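Local coordinates for Oxidored_FMN domain-containing protein ([Pseudomonas] geniculata N1, PDB 6L6J) that probably acts as a 6-hydroxypseudooxynicotine amine oxidase, an oxidoreductase that carries FMN, a [4Fe-4S] cluster and bound ADP, at residues A[504-509]-A[611-616]; A[523-528]-A[546-551]; A[515-520]-A[539-544]. All coordinates share one frame; numbering follows the deposited sequence.

Interaction 1 of 3, residues A[504-509]-A[611-616]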
loop_
_atom_site.group_PDB
_atom_site.type_symbol
_atom_site.label_atom_id
_atom_site.label_comp_id
_atom_site.label_asym_id
_atom_site.label_seq_id
_atom_site.Cartn_x
_atom_site.Cartn_y
_atom_site.Cartn_z
ATOM N N PRO A 504 30.365 15.735 -19.622
ATOM C CA PRO A 504 30.315 14.268 -19.681
ATOM C C PRO A 504 30.269 13.558 -18.315
ATOM O O PRO A 504 29.888 12.406 -18.283
ATOM C CB PRO A 504 31.623 13.900 -20.406
ATOM C CG PRO A 504 32.552 15.064 -20.087
ATOM C CD PRO A 504 31.643 16.270 -20.129
ATOM N N HIS A 505 30.649 14.241 -17.230
ATOM C CA HIS A 505 30.571 13.665 -15.858
ATOM C C HIS A 505 29.107 13.667 -15.362
ATOM O O HIS A 505 28.836 13.020 -14.307
ATOM C CB HIS A 505 31.568 14.368 -14.916
ATOM C CG HIS A 505 31.119 15.702 -14.422
ATOM N ND1 HIS A 505 30.902 16.766 -15.276
ATOM C CD2 HIS A 505 30.839 16.143 -13.172
ATOM C CE1 HIS A 505 30.499 17.804 -14.569
ATOM N NE2 HIS A 505 30.440 17.446 -13.275
ATOM N N VAL A 506 28.199 14.364 -16.073
ATOM C CA VAL A 506 26.746 14.463 -15.718
ATOM C C VAL A 506 25.991 13.252 -16.294
ATOM O O VAL A 506 26.150 12.950 -17.494
ATOM C CB VAL A 506 26.125 15.789 -16.183
ATOM C CG1 VAL A 506 24.660 15.900 -15.769
ATOM C CG2 VAL A 506 26.904 16.987 -15.665
ATOM N N LEU A 507 25.190 12.591 -15.456
ATOM C CA LEU A 507 24.446 11.355 -15.805
ATOM C C LEU A 507 22.954 11.527 -15.485
ATOM O O LEU A 507 22.560 12.518 -14.835
ATOM C CB LEU A 507 25.025 10.191 -14.997
ATOM C CG LEU A 507 26.550 10.054 -15.003
ATOM C CD1 LEU A 507 27.009 9.072 -13.938
ATOM C CD2 LEU A 507 27.055 9.633 -16.376
ATOM N N THR A 508 22.169 10.550 -15.923
ATOM C CA THR A 508 20.719 10.394 -15.655
ATOM C C THR A 508 20.492 8.984 -15.131
ATOM O O THR A 508 21.379 8.137 -15.240
ATOM C CB THR A 508 19.897 10.611 -16.928
ATOM O OG1 THR A 508 19.741 9.341 -17.559
ATOM C CG2 THR A 508 20.527 11.593 -17.892
ATOM N N PRO A 509 19.310 8.682 -14.545
ATOM C CA PRO A 509 18.987 7.320 -14.130
ATOM C C PRO A 509 19.214 6.257 -15.212
ATOM O O PRO A 509 19.454 5.140 -14.833
ATOM C CB PRO A 509 17.497 7.413 -13.766
ATOM C CG PRO A 509 17.312 8.838 -13.315
ATOM C CD PRO A 509 18.260 9.639 -14.182
ATOM N N ASP A 611 32.498 14.736 -8.358
ATOM C CA ASP A 611 33.215 14.116 -9.493
ATOM C C ASP A 611 32.170 13.630 -10.498
ATOM O O ASP A 611 32.429 13.717 -11.710
ATOM C CB ASP A 611 34.188 13.056 -8.977
ATOM C CG ASP A 611 35.299 13.662 -8.130
ATOM O OD1 ASP A 611 35.919 14.661 -8.606
ATOM O OD2 ASP A 611 35.518 13.157 -6.997
ATOM N N ALA A 612 31.013 13.175 -10.020
ATOM C CA ALA A 612 29.836 12.843 -10.858
ATOM C C ALA A 612 28.588 13.565 -10.325
ATOM O O ALA A 612 28.625 14.133 -9.180
ATOM C CB ALA A 612 29.638 11.354 -10.914
ATOM N N VAL A 613 27.532 13.561 -11.148
ATOM C CA VAL A 613 26.231 14.245 -10.882
ATOM C C VAL A 613 25.137 13.412 -11.531
ATOM O O VAL A 613 25.240 13.213 -12.764
ATOM C CB VAL A 613 26.224 15.676 -11.455
ATOM C CG1 VAL A 613 24.837 16.306 -11.393
ATOM C CG2 VAL A 613 27.254 16.571 -10.774
ATOM N N VAL A 614 24.153 12.928 -10.765
ATOM C CA VAL A 614 22.979 12.252 -11.390
ATOM C C VAL A 614 21.779 13.197 -11.255
ATOM O O VAL A 614 21.410 13.555 -10.104
ATOM C CB VAL A 614 22.700 10.843 -10.831
ATOM C CG1 VAL A 614 21.783 10.068 -11.760
ATOM C CG2 VAL A 614 23.978 10.051 -10.592
ATOM N N LEU A 615 21.256 13.647 -12.401
ATOM C CA LEU A 615 19.999 14.426 -12.502
ATOM C C LEU A 615 18.796 13.467 -12.594
ATOM O O LEU A 615 18.689 12.727 -13.579
ATOM C CB LEU A 615 20.095 15.353 -13.718
ATOM C CG LEU A 615 21.222 16.389 -13.680
ATOM C CD1 LEU A 615 21.304 17.156 -14.985
ATOM C CD2 LEU A 615 21.055 17.366 -12.526
ATOM N N VAL A 616 17.943 13.478 -11.565
ATOM C CA VAL A 616 16.655 12.721 -11.502
ATOM C C VAL A 616 15.519 13.751 -11.419
ATOM O O VAL A 616 15.139 14.126 -10.281
ATOM C CB VAL A 616 16.623 11.730 -10.314
ATOM C CG1 VAL A 616 15.643 10.600 -10.572
ATOM C CG2 VAL A 616 17.991 11.152 -9.984
#
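His-505 starts the contact. Its CG is wedged between backbone N and C (chi1 78°). This brings the ring edge to the residue just before strand 612-616, with CD2 3.2 Å from Asp-611 O. Val-506 CG2 lies over one ring face, 3.8 Å above the plane. The backbone O of His-505 takes a weak, long bond from Val-613 N. An alanine here would remove the imidazole and would probably lose the packing against Asp-611 O, Val-613 CG2 and Ile-590. Val-506 has CG1 anti to its backbone N, and this methyl touches Leu-615 CD1 at 3.7 Å, the two side chains crossing obliquely. Two parallel bridges, Val-506 with Val-613 and Leu-507 with Val-614, make 506-507 a short parallel partner of strand 612-616. They belong to the mixed sheet of an alpha/beta domain of the kind found as the second alpha/beta domain of OYE-like enzymes. Leu-507 makes the two well-formed backbone hydrogen bonds. Its N donates to Val-613 O at 2.8 Å, nearly along the C=O axis. Its O accepts Leu-615 N at 3.0 Å, with the donor 27° out of the carbonyl plane. The side chain of Leu-507 lies on the face shared with Val-614. Thr-508 is the N-cap residue, and its OG1 accepts a hydrogen bond from Glu-510 N. Pro-509 sets CD 3.2 Å from Leu-615 O, while its CG meets Val-616 CG1 at 3.7 Å.

Interaction 2 of 3, residues A[523-528]-A[546-551]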
loop_
_atom_site.group_PDB
_atom_site.type_symbol
_atom_site.label_atom_id
_atom_site.label_comp_id
_atom_site.label_asym_id
_atom_site.label_seq_id
_atom_site.Cartn_x
_atom_site.Cartn_y
_atom_site.Cartn_z
ATOM N N VAL A 523 29.719 12.029 -5.619
ATOM C CA VAL A 523 28.616 12.150 -6.612
ATOM C C VAL A 523 27.417 12.809 -5.920
ATOM O O VAL A 523 27.078 12.424 -4.761
ATOM C CB VAL A 523 28.269 10.797 -7.260
ATOM C CG1 VAL A 523 28.107 9.701 -6.227
ATOM C CG2 VAL A 523 27.028 10.882 -8.128
ATOM N N ILE A 524 26.848 13.804 -6.607
ATOM C CA ILE A 524 25.577 14.484 -6.228
ATOM C C ILE A 524 24.431 13.859 -7.023
ATOM O O ILE A 524 24.504 13.831 -8.284
ATOM C CB ILE A 524 25.653 16.003 -6.454
ATOM C CG1 ILE A 524 26.423 16.680 -5.314
ATOM C CG2 ILE A 524 24.258 16.576 -6.618
ATOM C CD1 ILE A 524 26.745 18.133 -5.562
ATOM N N VAL A 525 23.424 13.363 -6.307
ATOM C CA VAL A 525 22.138 12.896 -6.910
ATOM C C VAL A 525 21.130 13.985 -6.614
ATOM O O VAL A 525 20.951 14.288 -5.431
ATOM C CB VAL A 525 21.675 11.528 -6.375
ATOM C CG1 VAL A 525 20.483 10.999 -7.138
ATOM C CG2 VAL A 525 22.801 10.513 -6.414
ATOM N N TYR A 526 20.593 14.600 -7.667
ATOM C CA TYR A 526 19.637 15.734 -7.589
ATOM C C TYR A 526 18.246 15.176 -7.863
ATOM O O TYR A 526 18.034 14.593 -8.954
ATOM C CB TYR A 526 20.053 16.834 -8.561
ATOM C CG TYR A 526 19.283 18.127 -8.456
ATOM C CD1 TYR A 526 19.085 18.762 -7.240
ATOM C CD2 TYR A 526 18.812 18.754 -9.599
ATOM C CE1 TYR A 526 18.409 19.969 -7.169
ATOM C CE2 TYR A 526 18.145 19.965 -9.544
ATOM C CZ TYR A 526 17.935 20.567 -8.323
ATOM O OH TYR A 526 17.258 21.751 -8.284
ATOM N N ASP A 527 17.376 15.278 -6.857
ATOM C CA ASP A 527 16.003 14.719 -6.866
ATOM C C ASP A 527 15.001 15.857 -7.073
ATOM O O ASP A 527 14.785 16.627 -6.125
ATOM C CB ASP A 527 15.729 13.936 -5.583
ATOM C CG ASP A 527 14.381 13.258 -5.594
ATOM O OD1 ASP A 527 13.809 13.136 -6.711
ATOM O OD2 ASP A 527 13.923 12.858 -4.490
ATOM N N GLU A 528 14.453 15.944 -8.288
ATOM C CA GLU A 528 13.268 16.762 -8.664
ATOM C C GLU A 528 12.105 15.833 -9.075
ATOM O O GLU A 528 11.146 16.334 -9.704
ATOM C CB GLU A 528 13.633 17.683 -9.830
ATOM C CG GLU A 528 14.358 18.938 -9.402
ATOM C CD GLU A 528 13.450 20.133 -9.198
ATOM O OE1 GLU A 528 12.850 20.580 -10.190
ATOM O OE2 GLU A 528 13.334 20.595 -8.050
ATOM N N CYS A 546 31.176 4.952 -4.050
ATOM C CA CYS A 546 31.075 6.437 -4.196
ATOM C C CYS A 546 30.608 7.055 -2.874
ATOM O O CYS A 546 29.783 6.440 -2.197
ATOM C CB CYS A 546 30.108 6.882 -5.284
ATOM S SG CYS A 546 30.358 6.066 -6.874
ATOM N N LYS A 547 31.145 8.222 -2.524
ATOM C CA LYS A 547 30.583 9.116 -1.484
ATOM C C LYS A 547 29.411 9.867 -2.129
ATOM O O LYS A 547 29.669 10.675 -3.033
ATOM C CB LYS A 547 31.661 10.053 -0.935
ATOM C CG LYS A 547 31.155 11.235 -0.109
ATOM C CD LYS A 547 30.650 10.878 1.277
ATOM C CE LYS A 547 29.687 11.910 1.837
ATOM N NZ LYS A 547 29.395 11.689 3.276
ATOM N N VAL A 548 28.178 9.579 -1.684
ATOM C CA VAL A 548 26.927 10.181 -2.232
ATOM C C VAL A 548 26.446 11.325 -1.331
ATOM O O VAL A 548 26.378 11.117 -0.105
ATOM C CB VAL A 548 25.818 9.123 -2.425
ATOM C CG1 VAL A 548 24.564 9.735 -3.029
ATOM C CG2 VAL A 548 26.293 7.969 -3.287
ATOM N N THR A 549 26.078 12.455 -1.944
ATOM C CA THR A 549 25.189 13.477 -1.338
ATOM C C THR A 549 23.837 13.467 -2.072
ATOM O O THR A 549 23.807 13.717 -3.289
ATOM C CB THR A 549 25.830 14.874 -1.357
ATOM O OG1 THR A 549 26.978 14.887 -0.513
ATOM C CG2 THR A 549 24.918 15.972 -0.864
ATOM N N TYR A 550 22.747 13.227 -1.352
ATOM C CA TYR A 550 21.362 13.328 -1.897
ATOM C C TYR A 550 20.881 14.767 -1.698
ATOM O O TYR A 550 20.879 15.232 -0.528
ATOM C CB TYR A 550 20.415 12.332 -1.211
ATOM C CG TYR A 550 18.958 12.582 -1.500
ATOM C CD1 TYR A 550 18.197 13.438 -0.715
ATOM C CD2 TYR A 550 18.345 11.989 -2.589
ATOM C CE1 TYR A 550 16.860 13.665 -0.989
ATOM C CE2 TYR A 550 17.008 12.210 -2.874
ATOM C CZ TYR A 550 16.267 13.058 -2.080
ATOM O OH TYR A 550 14.960 13.288 -2.387
ATOM N N VAL A 551 20.484 15.432 -2.793
ATOM C CA VAL A 551 20.130 16.886 -2.828
ATOM C C VAL A 551 18.722 17.012 -3.406
ATOM O O VAL A 551 18.545 16.506 -4.546
ATOM C CB VAL A 551 21.133 17.687 -3.680
ATOM C CG1 VAL A 551 20.780 19.171 -3.743
ATOM C CG2 VAL A 551 22.571 17.509 -3.220
#
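The two strands run parallel in a ladder of four bridges, Val-523 with Val-548 through Tyr-526 with Val-551. Their axes come within 4.9 Å and cross at -20°. Five backbone hydrogen bonds join them. Val-523, Val-525 and Asp-527 donate from N to the O of Lys-547, Thr-549 and Val-551. Thr-549 and Val-551 return bonds to the O of Val-523 and Val-525. In all five the donor sits nearly along the C=O axis. On the face of Val-523, Val-525, Val-548 and Tyr-550 the valine branches mesh. Val-523 CG1, wedged between its own backbone N and C, reaches Cys-546 CB at 3.6 Å. Val-525 CG2 meets Val-548 CG1 at 3.9 Å. On the other face Val-551 touches two neighbours. Its CG2 lies 3.9 Å from Ile-524 CG2, and its CG1 lies 3.9 Å from Tyr-526 CD1. The polar contact is at the C-terminal end. Tyr-550 OH donates to Asp-527 OD2 at a modelled 2.4 Å. The hydroxyl has a second hydrogen-bond partner in Ser-558 N. The carboxylate uses its anti lone pair, approaches the ring at its edge, and is turned 61° from the ring plane. Asp-527 has CG anti to its backbone N (chi1 -176°), and its OD1 accepts the N of Asp-529 and Tyr-530. This fixes the carboxylate from both oxygens. The two are the parallel strands of a beta-alpha-beta unit, joined through helix 533-542. That helix packs on Val-525 and Val-548, strand 612-621 flanks 522-527, and strand 580-582 flanks 547-552.

Interaction 3 of 3, residues A[515-520]-A[539-544]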
loop_
_atom_site.group_PDB
_atom_site.type_symbol
_atom_site.label_atom_id
_atom_site.label_comp_id
_atom_site.label_asym_id
_atom_site.label_seq_id
_atom_site.Cartn_x
_atom_site.Cartn_y
_atom_site.Cartn_z
ATOM N N GLY A 515 23.978 0.123 -15.529
ATOM C CA GLY A 515 25.160 -0.285 -14.750
ATOM C C GLY A 515 26.427 0.427 -15.203
ATOM O O GLY A 515 27.491 -0.191 -15.096
ATOM N N ARG A 516 26.308 1.664 -15.694
ATOM C CA ARG A 516 27.437 2.513 -16.155
ATOM C C ARG A 516 27.720 3.561 -15.073
ATOM O O ARG A 516 27.213 4.691 -15.179
ATOM C CB ARG A 516 27.113 3.149 -17.511
ATOM C CG ARG A 516 27.202 2.187 -18.691
ATOM C CD ARG A 516 27.358 2.918 -20.018
ATOM N NE ARG A 516 26.314 3.930 -20.161
ATOM C CZ ARG A 516 25.100 3.724 -20.668
ATOM N NH1 ARG A 516 24.752 2.527 -21.121
ATOM N NH2 ARG A 516 24.235 4.723 -20.722
ATOM N N LEU A 517 28.505 3.180 -14.063
ATOM C CA LEU A 517 28.655 3.931 -12.793
ATOM C C LEU A 517 29.945 4.729 -12.818
ATOM O O LEU A 517 30.907 4.300 -13.451
ATOM C CB LEU A 517 28.679 2.950 -11.625
ATOM C CG LEU A 517 27.319 2.516 -11.105
ATOM C CD1 LEU A 517 26.483 1.875 -12.205
ATOM C CD2 LEU A 517 27.503 1.555 -9.943
ATOM N N PRO A 518 30.004 5.869 -12.087
ATOM C CA PRO A 518 31.252 6.591 -11.884
ATOM C C PRO A 518 32.137 5.679 -11.027
ATOM O O PRO A 518 31.594 5.048 -10.140
ATOM C CB PRO A 518 30.889 7.907 -11.171
ATOM C CG PRO A 518 29.441 7.752 -10.742
ATOM C CD PRO A 518 28.886 6.484 -11.362
ATOM N N GLU A 519 33.432 5.611 -11.351
ATOM C CA GLU A 519 34.392 4.605 -10.814
ATOM C C GLU A 519 34.407 4.739 -9.291
ATOM O O GLU A 519 34.235 3.729 -8.584
ATOM C CB GLU A 519 35.801 4.806 -11.385
ATOM C CG GLU A 519 36.496 3.502 -11.758
ATOM C CD GLU A 519 36.206 3.034 -13.177
ATOM O OE1 GLU A 519 36.501 3.809 -14.126
ATOM O OE2 GLU A 519 35.677 1.907 -13.338
ATOM N N GLY A 520 34.596 5.957 -8.808
ATOM C CA GLY A 520 34.523 6.247 -7.373
ATOM C C GLY A 520 34.260 7.716 -7.152
ATOM O O GLY A 520 33.411 8.290 -7.868
ATOM N N ASP A 539 21.634 4.807 -3.196
ATOM C CA ASP A 539 21.924 3.514 -2.530
ATOM C C ASP A 539 22.881 2.720 -3.416
ATOM O O ASP A 539 23.932 2.319 -2.924
ATOM C CB ASP A 539 20.647 2.730 -2.248
ATOM C CG ASP A 539 20.790 1.760 -1.091
ATOM O OD1 ASP A 539 21.775 0.999 -1.080
ATOM O OD2 ASP A 539 19.945 1.811 -0.186
ATOM N N ARG A 540 22.516 2.521 -4.677
ATOM C CA ARG A 540 23.333 1.801 -5.684
ATOM C C ARG A 540 24.751 2.368 -5.683
ATOM O O ARG A 540 25.707 1.568 -5.718
ATOM C CB ARG A 540 22.693 1.950 -7.065
ATOM C CG ARG A 540 23.456 1.278 -8.190
ATOM C CD ARG A 540 23.239 -0.216 -8.165
ATOM N NE ARG A 540 23.898 -0.831 -9.310
ATOM C CZ ARG A 540 25.123 -1.373 -9.299
ATOM N NH1 ARG A 540 25.848 -1.400 -8.179
ATOM N NH2 ARG A 540 25.597 -1.900 -10.426
ATOM N N LEU A 541 24.870 3.699 -5.641
ATOM C CA LEU A 541 26.145 4.431 -5.816
ATOM C C LEU A 541 26.988 4.348 -4.547
ATOM O O LEU A 541 28.231 4.195 -4.659
ATOM C CB LEU A 541 25.848 5.889 -6.141
ATOM C CG LEU A 541 25.346 6.185 -7.550
ATOM C CD1 LEU A 541 24.765 7.588 -7.593
ATOM C CD2 LEU A 541 26.460 6.040 -8.580
ATOM N N ALA A 542 26.375 4.493 -3.375
ATOM C CA ALA A 542 27.116 4.383 -2.097
ATOM C C ALA A 542 27.707 2.956 -2.022
ATOM O O ALA A 542 28.925 2.811 -1.713
ATOM C CB ALA A 542 26.226 4.732 -0.921
ATOM N N ARG A 543 26.915 1.954 -2.399
ATOM C CA ARG A 543 27.308 0.521 -2.380
ATOM C C ARG A 543 28.386 0.206 -3.418
ATOM O O ARG A 543 28.918 -0.873 -3.343
ATOM C CB ARG A 543 26.117 -0.387 -2.706
ATOM C CG ARG A 543 25.061 -0.446 -1.622
ATOM C CD ARG A 543 24.077 -1.521 -2.002
ATOM N NE ARG A 543 22.771 -1.341 -1.385
ATOM C CZ ARG A 543 21.843 -2.282 -1.303
ATOM N NH1 ARG A 543 22.087 -3.482 -1.807
ATOM N NH2 ARG A 543 20.686 -2.010 -0.719
ATOM N N ALA A 544 28.592 1.056 -4.420
ATOM C CA ALA A 544 29.676 0.892 -5.415
ATOM C C ALA A 544 30.986 1.476 -4.862
ATOM O O ALA A 544 32.041 1.214 -5.475
ATOM C CB ALA A 544 29.286 1.528 -6.720
#
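Leu-517 has CG anti to its carbonyl carbon (chi1 -84°), and this points CD2 at Arg-540 and Ala-544. Arg-540 starts with CG anti to its backbone N, and the bend at chi2 (76°) sets its guanidinium against that methyl. The contact packs a connecting loop against the helix of a beta-alpha-beta unit. The loop runs from helix 509-513 to strand 522-527. Gly-515 closes helix 509-513 with a Schellman motif, where its positive phi (71°) turns the chain into the loop. No hydrogen bond crosses the contact. Leu-517 CD2 sits over one face of the Arg-540 guanidinium, 3.7 Å above the plane and offset toward the rim. The two side chains cross at about a right angle. Arg-540 also touches Pro-434, in a loop outside the contact. Leu-517 CD2 lies 3.7 Å from Ala-544 CB as well, so this one methyl touches both. Leu-541 serves the loop on another flank. It continues inward to Val-523, Val-525, Val-548 and Val-614, and so connects this surface patch with the sheet. Its CD2 is 4.4 Å from Leu-517 CG, a looser contact. The Pro-518 ring crosses the Leu-541 side chain at about a right angle, and the closest pair there is Leu-541 CD2 and Pro-518 CD at 3.7 Å.

All three lie in one alpha/beta domain: interactions 1 and 2 within its sheet, interaction 3 between a loop and the helix packed on it. The centres of interactions 1 and 2 are 9 Å apart. Probable hydrogen bonds join them, Val-614 N to Ile-524 O at 2.7 Å and Val-614 O to Tyr-526 N at 2.8 Å. The centre of interaction 3 is about 11 Å from each. Pro-518 CG meets Ala-612 CB of interaction 1 at 3.6 Å. Cys-546 N to Leu-541 O, 3.1 Å, probably bonds it to interaction 2. Interactions 2 and 3 lie away from the cofactor and nucleotide sites. The Pro-509 side chain of interaction 1 is about 12 Å from bound ADP.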